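Local structure of bromoperoxidase A1 (Streptomyces aureofaciens, 1A8Q) at residues Y13-I25 with G32-D44. The protein is a cofactor-free haloperoxidase of the alpha/beta hydrolase superfamily that can brominate and may chlorinate in the biosynthesis of 7-chlorotetracycline. Residues are numbered along the deposited sequence; the frame is centred on the assembly and turned at random.
Sequences YKDWGQGRPVVFI and GDAWQDQLKAVVD
Phe24 and Trp35 meet where strand 21-25 passes the start of helix 36-44, and the pair illustrates how a helix can be seated on a sheet through a few well-turned side chains. The CB of Phe24 sits squarely over the five-membered ring of Trp35, 3.4 Å from its centroid and 6° off the normal, a CH-pi contact. The phenyl ring then leans over the six-membered ring with the planes inclined at 45°, its CD2 3.5 Å from Trp35 CE3. Further along the helix, CB of Gln38 packs against CE2 of the same phenyl, Leu39 CD2 lies against CD1, and Val42 CG2 comes in at the ring edge. The side-chain NE2 of Gln38 turns away to Ala255 O and Asn265 OD1.

Strand 13-16 adds a second row. Trp16 lies across Leu39, its CZ3 3.5 Å from Leu39 CB, while Leu39 CD1 lies above the rim of one indole face and Gln36 OE1 stands at the edge. Val43 CG1 presses on the bare CA of Gly17 at 3.6 Å. At the other end, the Lys14 chain bends in its outer half, at the CG-CD bond (chi3 -107°) and again at CD-CE, and brings NZ to 2.8 Å from Asp33 OD1 in a salt bridge. Gln36 NE2 donates to Asp33 OD1 at 3.0 Å from the opposite face of the carboxylate plane to Lys14 NZ, so two donors grip this oxygen.

Helix 36-44 runs antiparallel to strand 21-25, as expected for the beta-alpha-beta crossover to strand 48-52 in the alpha/beta hydrolase fold, with the Trp35 side chain about 8 Å from that of Ser94 of the catalytic triad.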
loop_
_atom_site.group_PDB
_atom_site.type_symbol
_atom_site.label_atom_id
_atom_site.label_comp_id
_atom_site.label_asym_id
_atom_site.label_seq_id
_atom_site.Cartn_x
_atom_site.Cartn_y
_atom_site.Cartn_z
ATOM N N TYR A 13 14.597 -6.081 1.022
ATOM C CA TYR A 13 14.212 -4.719 1.355
ATOM C C TYR A 13 15.384 -3.768 1.051
ATOM O O TYR A 13 16.523 -4.222 0.989
ATOM C CB TYR A 13 13.749 -4.509 2.827
ATOM C CG TYR A 13 14.833 -4.860 3.835
ATOM C CD1 TYR A 13 15.145 -6.139 4.215
ATOM C CD2 TYR A 13 15.542 -3.787 4.390
ATOM C CE1 TYR A 13 16.155 -6.405 5.126
ATOM C CE2 TYR A 13 16.544 -4.032 5.338
ATOM C CZ TYR A 13 16.837 -5.324 5.679
ATOM O OH TYR A 13 17.846 -5.586 6.585
ATOM N N LYS A 14 15.004 -2.527 0.848
ATOM C CA LYS A 14 15.952 -1.414 0.729
ATOM C C LYS A 14 16.025 -0.676 2.060
ATOM O O LYS A 14 14.991 -0.565 2.719
ATOM C CB LYS A 14 15.397 -0.418 -0.297
ATOM C CG LYS A 14 15.529 -0.952 -1.727
ATOM C CD LYS A 14 15.066 0.047 -2.732
ATOM C CE LYS A 14 13.745 -0.224 -3.427
ATOM N NZ LYS A 14 13.705 -1.605 -4.030
ATOM N N ASP A 15 17.257 -0.268 2.464
ATOM C CA ASP A 15 17.350 0.393 3.790
ATOM C C ASP A 15 18.345 1.534 3.606
ATOM O O ASP A 15 19.557 1.240 3.413
ATOM C CB ASP A 15 17.875 -0.631 4.788
ATOM C CG ASP A 15 18.119 -0.119 6.204
ATOM O OD1 ASP A 15 17.957 1.081 6.402
ATOM O OD2 ASP A 15 18.459 -0.937 7.057
ATOM N N TRP A 16 17.805 2.725 3.493
ATOM C CA TRP A 16 18.640 3.880 3.131
ATOM C C TRP A 16 18.720 4.885 4.275
ATOM O O TRP A 16 17.716 5.205 4.872
ATOM C CB TRP A 16 17.959 4.564 1.941
ATOM C CG TRP A 16 18.040 3.826 0.617
ATOM C CD1 TRP A 16 18.679 2.653 0.354
ATOM C CD2 TRP A 16 17.411 4.227 -0.598
ATOM N NE1 TRP A 16 18.478 2.278 -0.944
ATOM C CE2 TRP A 16 17.732 3.241 -1.572
ATOM C CE3 TRP A 16 16.646 5.321 -0.996
ATOM C CZ2 TRP A 16 17.280 3.331 -2.888
ATOM C CZ3 TRP A 16 16.195 5.425 -2.297
ATOM C CH2 TRP A 16 16.535 4.413 -3.246
ATOM N N GLY A 17 19.918 5.453 4.464
ATOM C CA GLY A 17 19.980 6.565 5.417
ATOM C C GLY A 17 20.087 6.182 6.872
ATOM O O GLY A 17 20.152 5.054 7.312
ATOM N N GLN A 18 20.099 7.264 7.680
ATOM C CA GLN A 18 20.186 7.187 9.125
ATOM C C GLN A 18 19.157 8.155 9.722
ATOM O O GLN A 18 18.770 9.152 9.084
ATOM C CB GLN A 18 21.584 7.563 9.629
ATOM C CG GLN A 18 22.557 6.425 9.808
ATOM C CD GLN A 18 23.226 5.973 8.531
ATOM O OE1 GLN A 18 23.139 4.782 8.178
ATOM N NE2 GLN A 18 23.860 6.898 7.816
ATOM N N GLY A 19 18.619 7.796 10.879
ATOM C CA GLY A 19 17.595 8.725 11.430
ATOM C C GLY A 19 16.361 7.909 11.815
ATOM O O GLY A 19 16.459 6.685 11.868
ATOM N N ARG A 20 15.293 8.600 12.178
ATOM C CA ARG A 20 14.102 7.862 12.654
ATOM C C ARG A 20 13.579 7.091 11.435
ATOM O O ARG A 20 13.469 7.708 10.374
ATOM C CB ARG A 20 13.079 8.870 13.118
ATOM C CG ARG A 20 11.861 8.351 13.798
ATOM C CD ARG A 20 10.975 9.447 14.337
ATOM N NE ARG A 20 10.121 10.231 13.458
ATOM C CZ ARG A 20 9.057 9.723 12.826
ATOM N NH1 ARG A 20 8.810 8.442 12.975
ATOM N NH2 ARG A 20 8.284 10.516 12.111
ATOM N N PRO A 21 13.152 5.870 11.663
ATOM C CA PRO A 21 12.713 5.044 10.541
ATOM C C PRO A 21 11.336 5.308 10.015
ATOM O O PRO A 21 10.344 5.385 10.753
ATOM C CB PRO A 21 12.803 3.619 11.079
ATOM C CG PRO A 21 13.023 3.685 12.542
ATOM C CD PRO A 21 13.241 5.113 12.919
ATOM N N VAL A 22 11.235 5.300 8.690
ATOM C CA VAL A 22 10.016 5.444 7.937
ATOM C C VAL A 22 9.952 4.160 7.062
ATOM O O VAL A 22 10.843 3.963 6.246
ATOM C CB VAL A 22 9.966 6.681 7.072
ATOM C CG1 VAL A 22 8.597 6.785 6.382
ATOM C CG2 VAL A 22 10.256 7.948 7.881
ATOM N N VAL A 23 8.966 3.320 7.326
ATOM C CA VAL A 23 8.890 2.016 6.641
ATOM C C VAL A 23 7.708 2.087 5.691
ATOM O O VAL A 23 6.555 2.333 6.072
ATOM C CB VAL A 23 8.725 0.862 7.634
ATOM C CG1 VAL A 23 8.429 -0.457 6.921
ATOM C CG2 VAL A 23 9.956 0.709 8.537
ATOM N N PHE A 24 7.974 1.832 4.415
ATOM C CA PHE A 24 6.982 1.971 3.359
ATOM C C PHE A 24 6.448 0.602 2.951
ATOM O O PHE A 24 7.253 -0.335 2.825
ATOM C CB PHE A 24 7.600 2.641 2.121
ATOM C CG PHE A 24 7.946 4.102 2.325
ATOM C CD1 PHE A 24 9.193 4.407 2.847
ATOM C CD2 PHE A 24 7.025 5.068 1.983
ATOM C CE1 PHE A 24 9.511 5.772 3.028
ATOM C CE2 PHE A 24 7.348 6.429 2.162
ATOM C CZ PHE A 24 8.601 6.735 2.671
ATOM N N ILE A 25 5.120 0.542 2.788
ATOM C CA ILE A 25 4.445 -0.750 2.556
ATOM C C ILE A 25 3.660 -0.645 1.278
ATOM O O ILE A 25 2.686 0.078 1.091
ATOM C CB ILE A 25 3.427 -1.010 3.722
ATOM C CG1 ILE A 25 4.158 -1.012 5.076
ATOM C CG2 ILE A 25 2.747 -2.378 3.528
ATOM C CD1 ILE A 25 3.173 -0.960 6.257
ATOM N N GLY A 32 8.690 -2.776 -3.532
ATOM C CA GLY A 32 9.280 -1.593 -2.910
ATOM C C GLY A 32 9.840 -0.588 -3.888
ATOM O O GLY A 32 9.977 0.604 -3.530
ATOM N N ASP A 33 10.087 -0.967 -5.161
ATOM C CA ASP A 33 10.483 0.061 -6.130
ATOM C C ASP A 33 9.410 1.094 -6.382
ATOM O O ASP A 33 9.686 2.174 -6.930
ATOM C CB ASP A 33 10.788 -0.570 -7.507
ATOM C CG ASP A 33 12.157 -1.223 -7.544
ATOM O OD1 ASP A 33 12.927 -0.975 -6.615
ATOM O OD2 ASP A 33 12.430 -2.029 -8.485
ATOM N N ALA A 34 8.135 0.880 -6.022
ATOM C CA ALA A 34 7.049 1.818 -6.126
ATOM C C ALA A 34 7.233 2.987 -5.145
ATOM O O ALA A 34 6.396 3.883 -5.252
ATOM C CB ALA A 34 5.686 1.191 -5.816
ATOM N N TRP A 35 8.250 2.952 -4.323
ATOM C CA TRP A 35 8.427 4.021 -3.348
ATOM C C TRP A 35 9.759 4.736 -3.543
ATOM O O TRP A 35 10.137 5.521 -2.660
ATOM C CB TRP A 35 8.495 3.385 -1.955
ATOM C CG TRP A 35 7.169 2.828 -1.469
ATOM C CD1 TRP A 35 6.931 1.546 -1.105
ATOM C CD2 TRP A 35 6.018 3.603 -1.105
ATOM N NE1 TRP A 35 5.636 1.444 -0.591
ATOM C CE2 TRP A 35 5.067 2.685 -0.580
ATOM C CE3 TRP A 35 5.640 4.923 -1.274
ATOM C CZ2 TRP A 35 3.795 3.117 -0.170
ATOM C CZ3 TRP A 35 4.393 5.373 -0.829
ATOM C CH2 TRP A 35 3.459 4.434 -0.318
ATOM N N GLN A 36 10.512 4.488 -4.616
ATOM C CA GLN A 36 11.845 5.123 -4.634
ATOM C C GLN A 36 11.772 6.634 -4.522
ATOM O O GLN A 36 12.687 7.190 -3.909
ATOM C CB GLN A 36 12.573 4.717 -5.928
ATOM C CG GLN A 36 12.966 3.231 -5.750
ATOM C CD GLN A 36 14.287 2.907 -6.431
ATOM O OE1 GLN A 36 15.140 3.786 -6.567
ATOM N NE2 GLN A 36 14.442 1.650 -6.834
ATOM N N ASP A 37 10.789 7.293 -5.130
ATOM C CA ASP A 37 10.725 8.757 -5.015
ATOM C C ASP A 37 10.593 9.177 -3.544
ATOM O O ASP A 37 11.241 10.150 -3.131
ATOM C CB ASP A 37 9.567 9.266 -5.827
ATOM C CG ASP A 37 9.714 9.102 -7.337
ATOM O OD1 ASP A 37 10.474 9.820 -8.002
ATOM O OD2 ASP A 37 8.934 8.308 -7.882
ATOM N N GLN A 38 9.720 8.510 -2.812
ATOM C CA GLN A 38 9.496 8.854 -1.409
ATOM C C GLN A 38 10.634 8.465 -0.521
ATOM O O GLN A 38 10.968 9.151 0.460
ATOM C CB GLN A 38 8.189 8.160 -0.877
ATOM C CG GLN A 38 6.979 8.782 -1.534
ATOM C CD GLN A 38 6.777 8.469 -2.992
ATOM O OE1 GLN A 38 6.969 7.329 -3.418
ATOM N NE2 GLN A 38 6.378 9.475 -3.758
ATOM N N LEU A 39 11.328 7.342 -0.820
ATOM C CA LEU A 39 12.491 6.939 -0.055
ATOM C C LEU A 39 13.591 8.026 -0.147
ATOM O O LEU A 39 14.117 8.398 0.909
ATOM C CB LEU A 39 13.112 5.658 -0.665
ATOM C CG LEU A 39 12.308 4.408 -0.217
ATOM C CD1 LEU A 39 12.785 3.265 -1.130
ATOM C CD2 LEU A 39 12.525 4.056 1.233
ATOM N N LYS A 40 13.829 8.546 -1.329
ATOM C CA LYS A 40 14.842 9.612 -1.464
ATOM C C LYS A 40 14.363 10.850 -0.693
ATOM O O LYS A 40 15.158 11.469 0.027
ATOM C CB LYS A 40 15.149 9.936 -2.930
ATOM C CG LYS A 40 16.037 11.210 -3.056
ATOM C CD LYS A 40 16.534 11.383 -4.480
ATOM C CE LYS A 40 17.167 12.786 -4.650
ATOM N NZ LYS A 40 18.354 12.842 -3.758
ATOM N N ALA A 41 13.118 11.232 -0.873
ATOM C CA ALA A 41 12.603 12.439 -0.200
ATOM C C ALA A 41 12.803 12.340 1.311
ATOM O O ALA A 41 13.232 13.336 1.912
ATOM C CB ALA A 41 11.151 12.674 -0.530
ATOM N N VAL A 42 12.403 11.237 1.949
ATOM C CA VAL A 42 12.564 11.195 3.405
ATOM C C VAL A 42 14.002 11.087 3.837
ATOM O O VAL A 42 14.384 11.690 4.864
ATOM C CB VAL A 42 11.687 10.112 4.075
ATOM C CG1 VAL A 42 10.247 10.388 3.620
ATOM C CG2 VAL A 42 12.165 8.712 3.719
ATOM N N VAL A 43 14.879 10.396 3.092
ATOM C CA VAL A 43 16.266 10.290 3.560
ATOM C C VAL A 43 16.963 11.648 3.374
ATOM O O VAL A 43 17.702 12.053 4.299
ATOM C CB VAL A 43 16.980 9.180 2.777
ATOM C CG1 VAL A 43 18.429 9.038 3.254
ATOM C CG2 VAL A 43 16.261 7.855 3.051
ATOM N N ASP A 44 16.606 12.415 2.367
ATOM C CA ASP A 44 17.213 13.747 2.186
ATOM C C ASP A 44 16.741 14.701 3.286
ATOM O O ASP A 44 17.464 15.663 3.612
ATOM C CB ASP A 44 16.887 14.372 0.837
ATOM C CG ASP A 44 17.702 13.745 -0.303
ATOM O OD1 ASP A 44 18.773 13.215 -0.001
ATOM O OD2 ASP A 44 17.270 13.961 -1.431
#